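Local coordinates for protein UL37 (Suid herpesvirus 1, PDB 4K70) that is an inner tegument protein that probably takes part in controlling virus trafficking in the infected cell, here represented by its N-terminal half, at residues 44-49 / 101-106; 155-160 / 386-391; 214-219 / 262-267. All blocks are in the same frame, centred on the assembly; numbering follows the deposited sequence.

Contact 1: 44-49 / 101-106; sequences GLWARA and DDTTAA
Trp46 and Thr103 meet because of two first torsions. In Trp46, CG lies anti to the backbone N (chi1 171°), which swings the indole across to helix 101-109. In Thr103, OG1 sits beside the backbone N and anti to the carbonyl carbon (chi1 -62°), and this turns the hydroxyl to the indole. The contact is a helix-helix pairing within the all-helical N-terminal half of UL37, between helix 39-60 and the first turn of helix 101-109.

The polar link is one direct hydrogen bond, from Trp46 NE1 to Thr103 OG1 at 3.0 Å. It is nearly straight, with an N-H...O angle of 168°. The acceptor lies at the edge of the indole, in the ring plane, so the bond favours this turn of the ring. The threonine side chain stands roughly perpendicular to that of the tryptophan. The methyl of Thr103 adds a looser touch, with CG2 4.2 Å from CZ2 of Trp46. Thr103 OG1 is also hydrogen-bonded to the backbone O of Val98, which ties the start of helix 101-109 back to the end of helix 89-98. The body of the indole is buried against Leu72 and Ala73 of helix 63-78 and against Val97 and Val98.

The other half of the contact faces outward. Here the carboxylate of Asp102 reaches toward Ala47, but its OD2 comes only to 4.5 Å from Ala47 CB. Its other oxygen, OD1, forms a salt bridge with Arg51, farther along helix 39-60. A water completes this side: it donates one hydrogen bond to Ala47 O at 2.9 Å and another to Asp102 OD2 at 2.7 Å.

Contact 2: 155-160 / 386-391; sequences PPEQTA and DDYGPG. With CA (calcium ion), chain D; NA (sodium ion), chain F.
Pro156 and Tyr388 form the closer-packed part of this buried contact near the centre of the chain. It joins the short helix 156-159 to the loop between helices 366-385 and 392-402. CB of Pro156 lies 3.7 Å from CD1 of Tyr388. The phenol reaches it because CG of Tyr388 is anti to the backbone N (chi1 -170°). Ala160 and Pro390 make a second apolar pair, with Ala160 CB 3.9 Å from Pro390 CD.

The looser, partly exposed side lies at Glu157. Its CG stands 4.0 Å from CE1 of Tyr388 and, like Pro156 CB, approaches the ring at a slant. Pro333 of helix 333-342 packs on Pro156, Glu157 and Tyr388.

Asp386 and Asp387 turn to metal instead. Asp386 OD1 is shared between a calcium ion, at 2.4 Å, and a sodium ion, at 2.8 Å. Asp387 OD2 binds the same calcium at 2.3 Å, joined by a water and Arg383 O.

The chemistry thus divides along this loop. Tyr388 and Pro390 join the 155-160 segment through apolar contacts, while the calcium probably offsets the charge of two neighbouring carboxylates and ties them to the end of helix 366-385.

Contact 3: 214-219 / 262-267; sequences FALTIA and EVRVSA
The short helical segments 214-219 and 262-267 run at 112° to each other, with their axes 11.3 Å apart at closest approach. Leu216 and Val265 have the nearest CA atoms, 7.6 Å apart. Side chains therefore bridge the gap, and Leu216 and Arg264 carry most of the contact.

The two methyls of Leu216 go to different partners. CD2 lies over one face of the Arg264 guanidinium, 3.3 Å above the plane and displaced from the centre of the group. The nearest atom there is Arg264 NH2, at 3.5 Å from Leu216 CD2. CD1 instead meets Val265, at 4.1 Å from its CG2. Leu216 thus packs against two successive residues of the other helix. Ala219, one turn further on, adds a small contact: its CB lies at the edge of the guanidinium, 4.1 Å from NH2 of Arg264.

Arg264 leaves its helix with CG anti to the backbone N (chi1 -176°), then bends at CB-CG (chi2 -92°). The bend brings the flat group under the leucine methyl. The group is buried, and its polar atoms have partners beyond the two segments. NE forms a salt bridge with Asp220 OD2, just past Ala219, and NH2 donates to the backbone O of Ala274. These bonds limit the rotation of the guanidinium below the Leu216 methyl. The nearby carboxylate probably offsets part of its buried charge.

The contact is plain helix packing away from the metal sites. It joins helix 208-223 to helix 260-271 in a region of helices and long loops, without strands. Around helix 208-223, helix 229-240 packs on Leu216 and Ala219, helix 191-201 packs on Ile218, and helix 260-271 lies on the side of Leu216.

In the fold
From the N terminus, contact 1 closes first. It joins helix 39-60 to helix 101-109 and closes a loop of 51 residues, mostly helix. Contact 2 opens later in the chain, at 155-160, and closes only at 386-391, across 225 residues. Contact 3 is nested inside that long loop and joins helix 208-223 to helix 260-271. Contacts 1 and 3 lie on opposite sides of the chain's centre, their own centres about 62 Å apart. Contact 2 lies near the middle, about 37 Å from contact 1 and 30 Å from contact 3, centre to centre. None of the three touches another, so each ties a separate part of the elongated helical fold.

Contact 1: 44-49 / 101-106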
loop_
_atom_site.group_PDB
_atom_site.type_symbol
_atom_site.label_atom_id
_atom_site.label_comp_id
_atom_site.label_asym_id
_atom_site.label_seq_id
_atom_site.Cartn_x
_atom_site.Cartn_y
_atom_site.Cartn_z
ATOM N N GLY A 44 -10.977 -28.666 -3.765
ATOM C CA GLY A 44 -11.481 -29.797 -4.524
ATOM C C GLY A 44 -10.495 -30.946 -4.659
ATOM O O GLY A 44 -10.899 -32.097 -4.793
ATOM N N LEU A 45 -9.201 -30.644 -4.605
ATOM C CA LEU A 45 -8.170 -31.650 -4.846
ATOM C C LEU A 45 -7.433 -32.129 -3.598
ATOM O O LEU A 45 -6.604 -33.031 -3.687
ATOM C CB LEU A 45 -7.126 -31.115 -5.816
ATOM C CG LEU A 45 -7.565 -30.867 -7.251
ATOM C CD1 LEU A 45 -6.428 -30.208 -8.018
ATOM C CD2 LEU A 45 -7.991 -32.168 -7.900
ATOM N N TRP A 46 -7.711 -31.528 -2.446
ATOM C CA TRP A 46 -6.856 -31.747 -1.283
ATOM C C TRP A 46 -6.782 -33.208 -0.824
ATOM O O TRP A 46 -5.689 -33.761 -0.666
ATOM C CB TRP A 46 -7.270 -30.878 -0.094
ATOM C CG TRP A 46 -6.510 -31.296 1.128
ATOM C CD1 TRP A 46 -6.947 -32.107 2.125
ATOM C CD2 TRP A 46 -5.152 -30.974 1.434
ATOM N NE1 TRP A 46 -5.956 -32.297 3.052
ATOM C CE2 TRP A 46 -4.837 -31.610 2.652
ATOM C CE3 TRP A 46 -4.169 -30.198 0.805
ATOM C CZ2 TRP A 46 -3.583 -31.491 3.260
ATOM C CZ3 TRP A 46 -2.926 -30.079 1.403
ATOM C CH2 TRP A 46 -2.644 -30.725 2.622
ATOM N N ALA A 47 -7.942 -33.815 -0.587
ATOM C CA ALA A 47 -8.006 -35.155 -0.003
ATOM C C ALA A 47 -7.315 -36.184 -0.897
ATOM O O ALA A 47 -6.543 -37.019 -0.413
ATOM C CB ALA A 47 -9.444 -35.542 0.275
ATOM N N ARG A 48 -7.578 -36.100 -2.199
ATOM C CA ARG A 48 -6.931 -36.955 -3.191
ATOM C C ARG A 48 -5.432 -36.695 -3.241
ATOM O O ARG A 48 -4.636 -37.629 -3.297
ATOM C CB ARG A 48 -7.519 -36.708 -4.591
ATOM C CG ARG A 48 -9.005 -37.021 -4.747
ATOM C CD ARG A 48 -9.594 -36.305 -5.985
ATOM N NE ARG A 48 -8.958 -36.743 -7.229
ATOM C CZ ARG A 48 -9.098 -36.137 -8.410
ATOM N NH1 ARG A 48 -9.850 -35.048 -8.526
ATOM N NH2 ARG A 48 -8.476 -36.621 -9.479
ATOM N N ALA A 49 -5.038 -35.424 -3.257
ATOM C CA ALA A 49 -3.617 -35.103 -3.285
ATOM C C ALA A 49 -2.917 -35.653 -2.040
ATOM O O ALA A 49 -1.874 -36.289 -2.139
ATOM C CB ALA A 49 -3.388 -33.599 -3.420
ATOM N N ASP A 101 -10.411 -34.594 9.591
ATOM C CA ASP A 101 -9.980 -35.844 10.209
ATOM C C ASP A 101 -9.269 -36.780 9.241
ATOM O O ASP A 101 -8.399 -37.537 9.657
ATOM C CB ASP A 101 -11.153 -36.550 10.882
ATOM C CG ASP A 101 -11.601 -35.841 12.139
ATOM O OD1 ASP A 101 -10.804 -35.042 12.681
ATOM O OD2 ASP A 101 -12.739 -36.081 12.590
ATOM N N ASP A 102 -9.598 -36.710 7.950
ATOM C CA ASP A 102 -8.993 -37.645 6.995
ATOM C C ASP A 102 -7.530 -37.373 6.762
ATOM O O ASP A 102 -6.778 -38.275 6.381
ATOM C CB ASP A 102 -9.714 -37.670 5.639
ATOM C CG ASP A 102 -9.207 -38.805 4.729
ATOM O OD1 ASP A 102 -9.038 -39.946 5.220
ATOM O OD2 ASP A 102 -8.950 -38.560 3.531
ATOM N N THR A 103 -7.128 -36.121 6.966
ATOM C CA THR A 103 -5.749 -35.739 6.763
ATOM C C THR A 103 -4.879 -36.394 7.827
ATOM O O THR A 103 -3.823 -36.951 7.526
ATOM C CB THR A 103 -5.590 -34.201 6.831
ATOM O OG1 THR A 103 -6.349 -33.603 5.773
ATOM C CG2 THR A 103 -4.128 -33.806 6.697
ATOM N N THR A 104 -5.329 -36.306 9.075
ATOM C CA THR A 104 -4.648 -36.955 10.190
ATOM C C THR A 104 -4.641 -38.476 10.008
ATOM O O THR A 104 -3.603 -39.120 10.171
ATOM C CB THR A 104 -5.343 -36.620 11.520
ATOM O OG1 THR A 104 -5.295 -35.204 11.735
ATOM C CG2 THR A 104 -4.661 -37.355 12.700
ATOM N N ALA A 105 -5.797 -39.036 9.653
ATOM C CA ALA A 105 -5.930 -40.481 9.494
ATOM C C ALA A 105 -4.975 -40.999 8.420
ATOM O O ALA A 105 -4.325 -42.030 8.601
ATOM C CB ALA A 105 -7.382 -40.861 9.174
ATOM N N ALA A 106 -4.848 -40.259 7.324
ATOM C CA ALA A 106 -3.980 -40.693 6.231
ATOM C C ALA A 106 -2.503 -40.593 6.584
ATOM O O ALA A 106 -1.718 -41.503 6.295
ATOM C CB ALA A 106 -4.278 -39.914 4.958
HETATM O O HOH W 1 -7.015 -37.036 2.418
#

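Contact 2: 155-160 / 386-391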
loop_
_atom_site.group_PDB
_atom_site.type_symbol
_atom_site.label_atom_id
_atom_site.label_comp_id
_atom_site.label_asym_id
_atom_site.label_seq_id
_atom_site.Cartn_x
_atom_site.Cartn_y
_atom_site.Cartn_z
ATOM N N PRO A 155 -0.353 5.738 11.401
ATOM C CA PRO A 155 0.859 5.552 10.595
ATOM C C PRO A 155 0.631 4.430 9.587
ATOM O O PRO A 155 0.152 3.374 9.977
ATOM C CB PRO A 155 1.911 5.138 11.624
ATOM C CG PRO A 155 1.354 5.603 12.965
ATOM C CD PRO A 155 -0.127 5.487 12.838
ATOM N N PRO A 156 0.948 4.662 8.304
ATOM C CA PRO A 156 0.755 3.652 7.257
ATOM C C PRO A 156 1.377 2.291 7.606
ATOM O O PRO A 156 0.894 1.244 7.178
ATOM C CB PRO A 156 1.480 4.272 6.067
ATOM C CG PRO A 156 1.289 5.732 6.270
ATOM C CD PRO A 156 1.456 5.926 7.748
ATOM N N GLU A 157 2.440 2.330 8.394
ATOM C CA GLU A 157 3.230 1.152 8.719
ATOM C C GLU A 157 2.504 0.289 9.733
ATOM O O GLU A 157 2.728 -0.915 9.819
ATOM C CB GLU A 157 4.585 1.604 9.272
ATOM C CG GLU A 157 5.114 2.879 8.582
ATOM C CD GLU A 157 4.879 4.150 9.397
ATOM O OE1 GLU A 157 5.045 4.079 10.640
ATOM O OE2 GLU A 157 4.559 5.222 8.806
ATOM N N GLN A 158 1.598 0.909 10.474
ATOM C CA GLN A 158 0.931 0.264 11.590
ATOM C C GLN A 158 -0.165 -0.674 11.133
ATOM O O GLN A 158 -0.499 -1.649 11.812
ATOM C CB GLN A 158 0.328 1.331 12.500
ATOM C CG GLN A 158 -0.635 0.809 13.547
ATOM C CD GLN A 158 -1.045 1.893 14.517
ATOM O OE1 GLN A 158 -0.212 2.696 14.953
ATOM N NE2 GLN A 158 -2.328 1.936 14.850
ATOM N N THR A 159 -0.736 -0.371 9.978
ATOM C CA THR A 159 -1.915 -1.086 9.546
ATOM C C THR A 159 -1.683 -2.582 9.306
ATOM O O THR A 159 -2.478 -3.406 9.756
ATOM C CB THR A 159 -2.511 -0.464 8.281
ATOM O OG1 THR A 159 -2.589 0.963 8.439
ATOM C CG2 THR A 159 -3.888 -1.038 8.049
ATOM N N ALA A 160 -0.610 -2.925 8.589
ATOM C CA ALA A 160 -0.356 -4.319 8.215
ATOM C C ALA A 160 0.641 -4.985 9.148
ATOM O O ALA A 160 1.074 -6.107 8.897
ATOM C CB ALA A 160 0.128 -4.417 6.779
ATOM N N ASP A 386 -0.885 5.422 -1.460
ATOM C CA ASP A 386 -1.966 4.427 -1.502
ATOM C C ASP A 386 -1.436 3.003 -1.576
ATOM O O ASP A 386 -2.127 2.056 -1.204
ATOM C CB ASP A 386 -2.987 4.700 -2.643
ATOM C CG ASP A 386 -2.441 4.359 -4.032
ATOM O OD1 ASP A 386 -1.787 5.229 -4.655
ATOM O OD2 ASP A 386 -2.675 3.223 -4.507
ATOM N N ASP A 387 -0.198 2.848 -2.026
ATOM C CA ASP A 387 0.351 1.524 -2.241
ATOM C C ASP A 387 1.197 1.086 -1.058
ATOM O O ASP A 387 1.590 -0.073 -0.975
ATOM C CB ASP A 387 1.221 1.528 -3.482
ATOM C CG ASP A 387 0.452 1.933 -4.712
ATOM O OD1 ASP A 387 -0.394 1.125 -5.155
ATOM O OD2 ASP A 387 0.695 3.045 -5.217
ATOM N N TYR A 388 1.456 2.013 -0.146
ATOM C CA TYR A 388 2.472 1.801 0.882
ATOM C C TYR A 388 2.193 0.600 1.787
ATOM O O TYR A 388 1.127 0.505 2.398
ATOM C CB TYR A 388 2.639 3.042 1.748
ATOM C CG TYR A 388 3.852 2.923 2.637
ATOM C CD1 TYR A 388 3.776 2.294 3.878
ATOM C CD2 TYR A 388 5.082 3.393 2.214
ATOM C CE1 TYR A 388 4.895 2.155 4.680
ATOM C CE2 TYR A 388 6.200 3.273 3.009
ATOM C CZ TYR A 388 6.103 2.650 4.240
ATOM O OH TYR A 388 7.226 2.542 5.013
ATOM N N GLY A 389 3.168 -0.298 1.878
ATOM C CA GLY A 389 3.068 -1.431 2.778
ATOM C C GLY A 389 4.334 -2.258 2.850
ATOM O O GLY A 389 5.345 -1.926 2.229
ATOM N N PRO A 390 4.282 -3.357 3.612
ATOM C CA PRO A 390 5.507 -4.099 3.901
ATOM C C PRO A 390 5.752 -5.287 2.981
ATOM O O PRO A 390 6.482 -6.197 3.372
ATOM C CB PRO A 390 5.263 -4.591 5.327
ATOM C CG PRO A 390 3.778 -4.847 5.356
ATOM C CD PRO A 390 3.162 -3.773 4.479
ATOM N N GLY A 391 5.178 -5.283 1.785
ATOM C CA GLY A 391 5.293 -6.434 0.908
ATOM C C GLY A 391 5.758 -6.182 -0.520
ATOM O O GLY A 391 6.224 -5.097 -0.874
HETATM CA CA CA D . -0.206 4.800 -6.373
HETATM NA NA NA F . -2.167 7.887 -3.873
HETATM O O HOH W 2 1.668 4.422 -7.847
#

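Contact 3: 214-219 / 262-267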
loop_
_atom_site.group_PDB
_atom_site.type_symbol
_atom_site.label_atom_id
_atom_site.label_comp_id
_atom_site.label_asym_id
_atom_site.label_seq_id
_atom_site.Cartn_x
_atom_site.Cartn_y
_atom_site.Cartn_z
ATOM N N PHE A 214 -9.061 24.511 3.540
ATOM C CA PHE A 214 -8.871 23.101 3.843
ATOM C C PHE A 214 -10.147 22.292 3.597
ATOM O O PHE A 214 -10.088 21.208 3.030
ATOM C CB PHE A 214 -8.363 22.889 5.277
ATOM C CG PHE A 214 -6.864 22.880 5.389
ATOM C CD1 PHE A 214 -6.127 21.814 4.889
ATOM C CD2 PHE A 214 -6.192 23.938 5.985
ATOM C CE1 PHE A 214 -4.740 21.806 4.980
ATOM C CE2 PHE A 214 -4.806 23.932 6.095
ATOM C CZ PHE A 214 -4.080 22.864 5.586
ATOM N N ALA A 215 -11.290 22.825 4.017
ATOM C CA ALA A 215 -12.578 22.161 3.782
ATOM C C ALA A 215 -12.798 21.919 2.298
ATOM O O ALA A 215 -13.277 20.852 1.903
ATOM C CB ALA A 215 -13.727 22.980 4.357
ATOM N N LEU A 216 -12.442 22.906 1.480
ATOM C CA LEU A 216 -12.566 22.763 0.037
ATOM C C LEU A 216 -11.649 21.686 -0.504
ATOM O O LEU A 216 -12.055 20.909 -1.368
ATOM C CB LEU A 216 -12.317 24.086 -0.683
ATOM C CG LEU A 216 -13.367 25.160 -0.393
ATOM C CD1 LEU A 216 -13.127 26.415 -1.251
ATOM C CD2 LEU A 216 -14.756 24.586 -0.625
ATOM N N THR A 217 -10.416 21.619 -0.011
ATOM C CA THR A 217 -9.534 20.532 -0.448
ATOM C C THR A 217 -10.147 19.161 -0.119
ATOM O O THR A 217 -10.019 18.206 -0.891
ATOM C CB THR A 217 -8.097 20.625 0.134
ATOM O OG1 THR A 217 -8.110 20.311 1.537
ATOM C CG2 THR A 217 -7.480 22.020 -0.102
ATOM N N ILE A 218 -10.824 19.074 1.021
ATOM C CA ILE A 218 -11.430 17.813 1.441
ATOM C C ILE A 218 -12.624 17.479 0.539
ATOM O O ILE A 218 -12.784 16.341 0.084
ATOM C CB ILE A 218 -11.883 17.865 2.907
ATOM C CG1 ILE A 218 -10.665 17.954 3.833
ATOM C CG2 ILE A 218 -12.720 16.624 3.261
ATOM C CD1 ILE A 218 -10.999 18.415 5.248
ATOM N N ALA A 219 -13.458 18.474 0.279
ATOM C CA ALA A 219 -14.612 18.269 -0.592
ATOM C C ALA A 219 -14.137 17.775 -1.953
ATOM O O ALA A 219 -14.694 16.825 -2.505
ATOM C CB ALA A 219 -15.422 19.551 -0.724
ATOM N N GLU A 262 -9.654 29.659 -8.809
ATOM C CA GLU A 262 -10.283 30.856 -8.269
ATOM C C GLU A 262 -11.798 30.825 -8.440
ATOM O O GLU A 262 -12.532 31.211 -7.539
ATOM C CB GLU A 262 -9.693 32.106 -8.903
ATOM C CG GLU A 262 -8.191 32.189 -8.765
ATOM C CD GLU A 262 -7.673 33.556 -9.116
ATOM O OE1 GLU A 262 -8.081 34.093 -10.168
ATOM O OE2 GLU A 262 -6.873 34.100 -8.332
ATOM N N VAL A 263 -12.267 30.356 -9.588
ATOM C CA VAL A 263 -13.706 30.233 -9.800
ATOM C C VAL A 263 -14.316 29.258 -8.795
ATOM O O VAL A 263 -15.341 29.553 -8.180
ATOM C CB VAL A 263 -14.051 29.799 -11.228
ATOM C CG1 VAL A 263 -15.516 29.391 -11.316
ATOM C CG2 VAL A 263 -13.749 30.933 -12.206
ATOM N N ARG A 264 -13.670 28.112 -8.613
ATOM C CA ARG A 264 -14.167 27.101 -7.687
ATOM C C ARG A 264 -14.225 27.637 -6.265
ATOM O O ARG A 264 -15.203 27.422 -5.559
ATOM C CB ARG A 264 -13.311 25.833 -7.753
ATOM C CG ARG A 264 -13.820 24.699 -6.895
ATOM C CD ARG A 264 -13.210 24.708 -5.492
ATOM N NE ARG A 264 -13.767 23.614 -4.695
ATOM C CZ ARG A 264 -14.962 23.658 -4.112
ATOM N NH1 ARG A 264 -15.703 24.753 -4.206
ATOM N NH2 ARG A 264 -15.410 22.622 -3.419
ATOM N N VAL A 265 -13.178 28.348 -5.851
ATOM C CA VAL A 265 -13.119 28.893 -4.496
ATOM C C VAL A 265 -14.134 30.027 -4.315
ATOM O O VAL A 265 -14.882 30.062 -3.326
ATOM C CB VAL A 265 -11.674 29.373 -4.135
ATOM C CG1 VAL A 265 -11.675 30.148 -2.838
ATOM C CG2 VAL A 265 -10.736 28.175 -4.039
ATOM N N SER A 266 -14.162 30.943 -5.283
ATOM C CA SER A 266 -15.068 32.089 -5.241
ATOM C C SER A 266 -16.531 31.661 -5.191
ATOM O O SER A 266 -17.332 32.234 -4.454
ATOM C CB SER A 266 -14.845 32.990 -6.457
ATOM O OG SER A 266 -13.584 33.623 -6.384
ATOM N N ALA A 267 -16.871 30.655 -5.983
ATOM C CA ALA A 267 -18.238 30.153 -6.051
ATOM C C ALA A 267 -18.692 29.586 -4.705
ATOM O O ALA A 267 -19.806 29.843 -4.258
ATOM C CB ALA A 267 -18.343 29.098 -7.125
#